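Local coordinates for protein virulence factor (Pectobacterium carotovorum, PDB 2W3Y) that is a virulence factor of a Drosophila pathogen that is S-palmitoylated, binds lipid vesicles and probably acts at membranes in its host, at residues Met67-Ala72 with Lys249-Ala254; Glu124-Val129 with Thr146-Phe151. All coordinates share one frame; numbering follows the deposited sequence.

Contact 1 (Met67-Ala72 with Lys249-Ala254); sequences MERFVA and KYEGKA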
# COMPACT_ATOMS: atom_id res chain seq x y z
N MET A 67 10.18 -3.51 0.33
CA MET A 67 8.76 -3.39 0.02
C MET A 67 8.43 -2.12 -0.78
O MET A 67 7.62 -2.17 -1.72
CB MET A 67 7.90 -3.50 1.29
CG MET A 67 7.79 -4.91 1.89
SD MET A 67 7.16 -6.25 0.82
CE MET A 67 8.61 -6.89 0.00
N GLU A 68 9.07 -0.99 -0.43
CA GLU A 68 8.89 0.27 -1.21
C GLU A 68 9.35 0.09 -2.67
O GLU A 68 8.75 0.64 -3.60
CB GLU A 68 9.59 1.46 -0.55
CG GLU A 68 9.01 1.84 0.84
CD GLU A 68 9.32 3.27 1.30
OE1 GLU A 68 10.02 4.05 0.59
OE2 GLU A 68 8.82 3.64 2.40
N ARG A 69 10.40 -0.70 -2.86
CA ARG A 69 10.91 -1.01 -4.19
C ARG A 69 9.94 -1.89 -4.98
O ARG A 69 9.73 -1.66 -6.17
CB ARG A 69 12.29 -1.66 -4.11
CG ARG A 69 13.39 -0.68 -3.65
CD ARG A 69 14.74 -1.37 -3.58
NE ARG A 69 15.34 -1.44 -4.91
CZ ARG A 69 16.46 -2.08 -5.23
NH1 ARG A 69 17.14 -2.76 -4.31
NH2 ARG A 69 16.89 -2.05 -6.49
N PHE A 70 9.37 -2.90 -4.31
CA PHE A 70 8.32 -3.75 -4.90
C PHE A 70 7.07 -2.95 -5.28
O PHE A 70 6.50 -3.14 -6.36
CB PHE A 70 7.96 -4.91 -3.97
CG PHE A 70 8.79 -6.17 -4.19
CD1 PHE A 70 8.70 -6.89 -5.38
CD2 PHE A 70 9.65 -6.64 -3.19
CE1 PHE A 70 9.45 -8.05 -5.58
CE2 PHE A 70 10.42 -7.80 -3.37
CZ PHE A 70 10.32 -8.51 -4.57
N VAL A 71 6.65 -2.03 -4.40
CA VAL A 71 5.52 -1.15 -4.70
C VAL A 71 5.77 -0.29 -5.94
O VAL A 71 4.90 -0.21 -6.83
CB VAL A 71 5.08 -0.28 -3.43
CG1 VAL A 71 4.02 0.79 -3.82
CG2 VAL A 71 4.55 -1.18 -2.32
N ALA A 72 6.97 0.33 -6.03
CA ALA A 72 7.34 1.14 -7.20
C ALA A 72 7.49 0.29 -8.49
O ALA A 72 7.09 0.73 -9.57
CB ALA A 72 8.64 1.94 -6.94
N LYS A 249 16.53 -4.48 -12.12
CA LYS A 249 16.16 -4.41 -13.54
C LYS A 249 14.89 -3.58 -13.84
O LYS A 249 14.80 -2.89 -14.86
CB LYS A 249 16.02 -5.84 -14.09
CG LYS A 249 15.95 -5.92 -15.62
CD LYS A 249 16.02 -7.37 -16.12
CE LYS A 249 15.60 -7.49 -17.58
NZ LYS A 249 15.39 -8.93 -17.99
N TYR A 250 13.91 -3.65 -12.94
CA TYR A 250 12.59 -3.09 -13.22
C TYR A 250 12.23 -1.92 -12.31
O TYR A 250 11.06 -1.52 -12.23
CB TYR A 250 11.55 -4.20 -13.17
CG TYR A 250 11.78 -5.27 -14.23
CD1 TYR A 250 11.62 -4.98 -15.59
CD2 TYR A 250 12.18 -6.56 -13.88
CE1 TYR A 250 11.84 -5.94 -16.57
CE2 TYR A 250 12.41 -7.54 -14.86
CZ TYR A 250 12.24 -7.21 -16.20
OH TYR A 250 12.44 -8.15 -17.19
N GLU A 251 13.26 -1.36 -11.66
CA GLU A 251 13.14 -0.28 -10.68
C GLU A 251 12.25 0.89 -11.12
O GLU A 251 12.47 1.47 -12.17
CB GLU A 251 14.53 0.26 -10.29
CG GLU A 251 14.49 1.25 -9.11
CD GLU A 251 15.85 1.79 -8.72
OE1 GLU A 251 15.89 2.92 -8.16
OE2 GLU A 251 16.88 1.10 -8.96
N GLY A 252 11.26 1.23 -10.31
CA GLY A 252 10.46 2.43 -10.55
C GLY A 252 11.05 3.62 -9.79
O GLY A 252 11.85 3.44 -8.88
N LYS A 253 10.66 4.83 -10.18
CA LYS A 253 10.95 6.03 -9.39
C LYS A 253 10.51 5.84 -7.94
O LYS A 253 9.54 5.15 -7.68
CB LYS A 253 10.21 7.23 -9.99
CG LYS A 253 11.07 8.16 -10.84
CD LYS A 253 11.31 7.63 -12.21
CE LYS A 253 12.02 8.69 -13.05
NZ LYS A 253 12.73 8.10 -14.21
N ALA A 254 11.24 6.45 -7.01
CA ALA A 254 10.94 6.32 -5.58
C ALA A 254 9.51 6.77 -5.23
O ALA A 254 9.11 7.91 -5.52
CB ALA A 254 11.97 7.08 -4.74
O HOH W 1 11.58 -0.06 -7.53
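Arg69 reaches out from helix 57-81 toward Glu251, in the loop beyond helix 237-250, so this contact packs a helix against that loop of the mixed alpha/beta Evf fold. The two long side chains converge at an angle: Arg69 bends at chi3 (81°), which swings its guanidinium toward the loop, whereas Glu251 runs straight beyond CG. Their flat ends are turned 77° apart, and Arg69 NH2 stays 4.0 Å from Glu251 OE2, too far for a salt bridge but near enough for electrostatic attraction. NH2 makes its salt bridge with Asp248 OD1, three residues before Glu251, so the arginine probably lies in a field of two acids, a fitting place for its delocalised charge. Deeper in, small residues bring the backbones together. Ala72 aims its methyl at the loop, where CB lies 3.4 Å from Lys253 O, and Gly252, having no side chain, brings its CA within 3.9 Å of Ala72 O. The Lys253 side chain sets off away from Ala72, and its ammonium is taken up by the carbonyls of Ser26 and Thr29. No direct hydrogen bond joins the two segments; a water bridges them instead, donating to Arg69 O at 2.8 Å and accepting from Gly252 N at 3.1 Å.

Contact 2 (Glu124-Val129 with Thr146-Phe151); sequences EVAKSV and TFLQNF. With PLM (palmitic acid), chain C.
The buried palmitate site of Evf is lined here by two helices, and Leu148 meets Ala126, Val129 and the palmitoyl chain at once. Leu148 points at helix 125-134 because chi1 (-165°) sets its CG opposite the main-chain nitrogen. Its CD2 methyl settles 4.1 Å from Ala126 CB, and the small alanine lets it come within 4.0 Å of Ala126 CA; Val129 CG2 lies a little farther off. The same side chain faces the lipid, with Leu148 CG 3.7 Å from palmitate C3 and Leu148 CD2 3.8 Å from palmitate C5. Farther along the lipid, Val129 spreads its two methyls on it: CG2 is 3.7 Å from palmitate C7, and Val129 CG1 is 4.0 Å from palmitate CD. Branched aliphatic groups suit this task, since they follow a flexible methylene chain without polar demands. On the outer side of the helix, Ser128 OG turns back to donate to Glu124 O, from 45° above the carbonyl plane, so this oxygen is held by Ser128 OG and N. Phe144 of helix 142-159 also packs on Ala126 and Val129, while Tyr170 of strand 166-179 touches both Val129 and Leu148, so two helices and the sheet meet around the lipid.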
# COMPACT_ATOMS: atom_id res chain seq x y z
N GLU A 124 -12.20 10.50 13.67
CA GLU A 124 -11.85 9.09 13.84
C GLU A 124 -11.62 8.39 12.48
O GLU A 124 -11.23 7.23 12.47
CB GLU A 124 -12.96 8.33 14.60
CG GLU A 124 -13.43 8.93 15.94
CD GLU A 124 -14.73 8.28 16.47
OE1 GLU A 124 -15.78 8.28 15.76
OE2 GLU A 124 -14.72 7.77 17.61
N VAL A 125 -11.87 9.08 11.36
CA VAL A 125 -11.74 8.45 10.03
C VAL A 125 -10.32 7.93 9.75
O VAL A 125 -10.16 6.82 9.25
CB VAL A 125 -12.15 9.42 8.88
CG1 VAL A 125 -11.74 8.85 7.52
CG2 VAL A 125 -13.64 9.69 8.90
N ALA A 126 -9.31 8.73 10.09
CA ALA A 126 -7.92 8.31 9.88
C ALA A 126 -7.59 7.02 10.62
O ALA A 126 -6.93 6.13 10.07
CB ALA A 126 -6.94 9.45 10.26
N LYS A 127 -8.02 6.93 11.88
CA LYS A 127 -7.88 5.68 12.66
C LYS A 127 -8.62 4.48 12.03
O LYS A 127 -8.08 3.36 12.00
CB LYS A 127 -8.37 5.89 14.10
CG LYS A 127 -7.99 4.76 15.05
CD LYS A 127 -8.26 5.16 16.49
CE LYS A 127 -7.27 4.51 17.44
NZ LYS A 127 -7.33 5.13 18.80
N SER A 128 -9.84 4.71 11.54
CA SER A 128 -10.57 3.66 10.83
C SER A 128 -9.81 3.15 9.61
O SER A 128 -9.81 1.95 9.37
CB SER A 128 -11.97 4.14 10.41
OG SER A 128 -12.68 4.64 11.53
N VAL A 129 -9.17 4.05 8.86
CA VAL A 129 -8.35 3.66 7.69
C VAL A 129 -7.16 2.78 8.09
O VAL A 129 -6.96 1.72 7.50
CB VAL A 129 -7.89 4.89 6.84
CG1 VAL A 129 -6.92 4.47 5.74
CG2 VAL A 129 -9.10 5.62 6.23
N THR A 146 -3.00 14.03 10.53
CA THR A 146 -2.56 15.29 9.92
C THR A 146 -2.22 15.09 8.43
O THR A 146 -2.61 15.91 7.59
CB THR A 146 -1.36 15.96 10.68
OG1 THR A 146 -1.78 16.30 12.01
CG2 THR A 146 -0.90 17.23 9.98
N PHE A 147 -1.50 14.02 8.11
CA PHE A 147 -1.18 13.76 6.70
C PHE A 147 -2.46 13.65 5.84
O PHE A 147 -2.55 14.25 4.76
CB PHE A 147 -0.37 12.47 6.53
CG PHE A 147 -0.41 11.93 5.13
CD1 PHE A 147 0.39 12.51 4.13
CD2 PHE A 147 -1.29 10.90 4.78
CE1 PHE A 147 0.33 12.05 2.82
CE2 PHE A 147 -1.37 10.44 3.46
CZ PHE A 147 -0.56 11.02 2.49
N LEU A 148 -3.41 12.85 6.32
CA LEU A 148 -4.59 12.49 5.53
C LEU A 148 -5.50 13.70 5.37
O LEU A 148 -6.07 13.93 4.30
CB LEU A 148 -5.34 11.31 6.18
CG LEU A 148 -6.39 10.57 5.33
CD1 LEU A 148 -5.75 9.77 4.19
CD2 LEU A 148 -7.27 9.68 6.21
N GLN A 149 -5.60 14.49 6.44
CA GLN A 149 -6.39 15.70 6.43
C GLN A 149 -5.90 16.68 5.36
O GLN A 149 -6.70 17.19 4.54
CB GLN A 149 -6.41 16.33 7.84
CG GLN A 149 -7.11 17.67 7.93
CD GLN A 149 -7.41 18.05 9.37
OE1 GLN A 149 -6.52 18.11 10.22
NE2 GLN A 149 -8.68 18.31 9.64
N ASN A 150 -4.58 16.91 5.35
CA ASN A 150 -3.97 17.81 4.38
C ASN A 150 -4.07 17.26 2.96
O ASN A 150 -4.37 18.00 2.02
CB ASN A 150 -2.52 18.11 4.73
CG ASN A 150 -2.38 18.90 6.03
OD1 ASN A 150 -3.32 19.55 6.49
ND2 ASN A 150 -1.20 18.83 6.62
N PHE A 151 -3.82 15.95 2.80
CA PHE A 151 -3.96 15.31 1.50
C PHE A 151 -5.41 15.37 0.99
O PHE A 151 -5.65 15.52 -0.21
CB PHE A 151 -3.45 13.87 1.52
CG PHE A 151 -3.37 13.25 0.15
CD1 PHE A 151 -2.36 13.64 -0.74
CD2 PHE A 151 -4.31 12.32 -0.27
CE1 PHE A 151 -2.29 13.09 -2.02
CE2 PHE A 151 -4.24 11.76 -1.57
CZ PHE A 151 -3.23 12.14 -2.43
C1 PLM C . -9.76 13.59 5.73
O2 PLM C . -10.23 14.75 5.66
C2 PLM C . -10.33 12.48 4.86
C3 PLM C . -9.38 12.03 3.75
C4 PLM C . -9.98 10.93 2.85
C5 PLM C . -9.95 9.55 3.50
C6 PLM C . -11.03 8.62 2.95
C7 PLM C . -10.72 7.16 3.28
C8 PLM C . -11.97 6.28 3.38
C9 PLM C . -12.04 5.35 2.17
CA PLM C . -11.83 3.88 2.51
CB PLM C . -10.53 3.34 1.92
CC PLM C . -10.04 2.14 2.72
CD PLM C . -8.53 2.17 2.93
CE PLM C . -7.90 0.92 2.34
CF PLM C . -6.51 0.68 2.89

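In the fold
From the N terminus, the chain first lays down 67-72 on helix 57-81, then 124-129 and 146-151, and only near its end 249-254. Contact 2 closes a short loop of 16 residues; contact 1 spans 176 and encloses it, so the two nest without crossing. Their centres are 25 Å apart, on opposite sides of the chain's centre, and they do not touch. Strand 166-179 relates them: Met67 and Val71 rest on Ser173, His175 and Ala171, while Val129 and Leu148 meet Tyr170, consistent with helices on two faces of the sheet. Contact 1 ties helix 57-81 to the loop after helix 237-250; contact 2 pairs local helices beside palmitate, near Cys209, its probable attachment point.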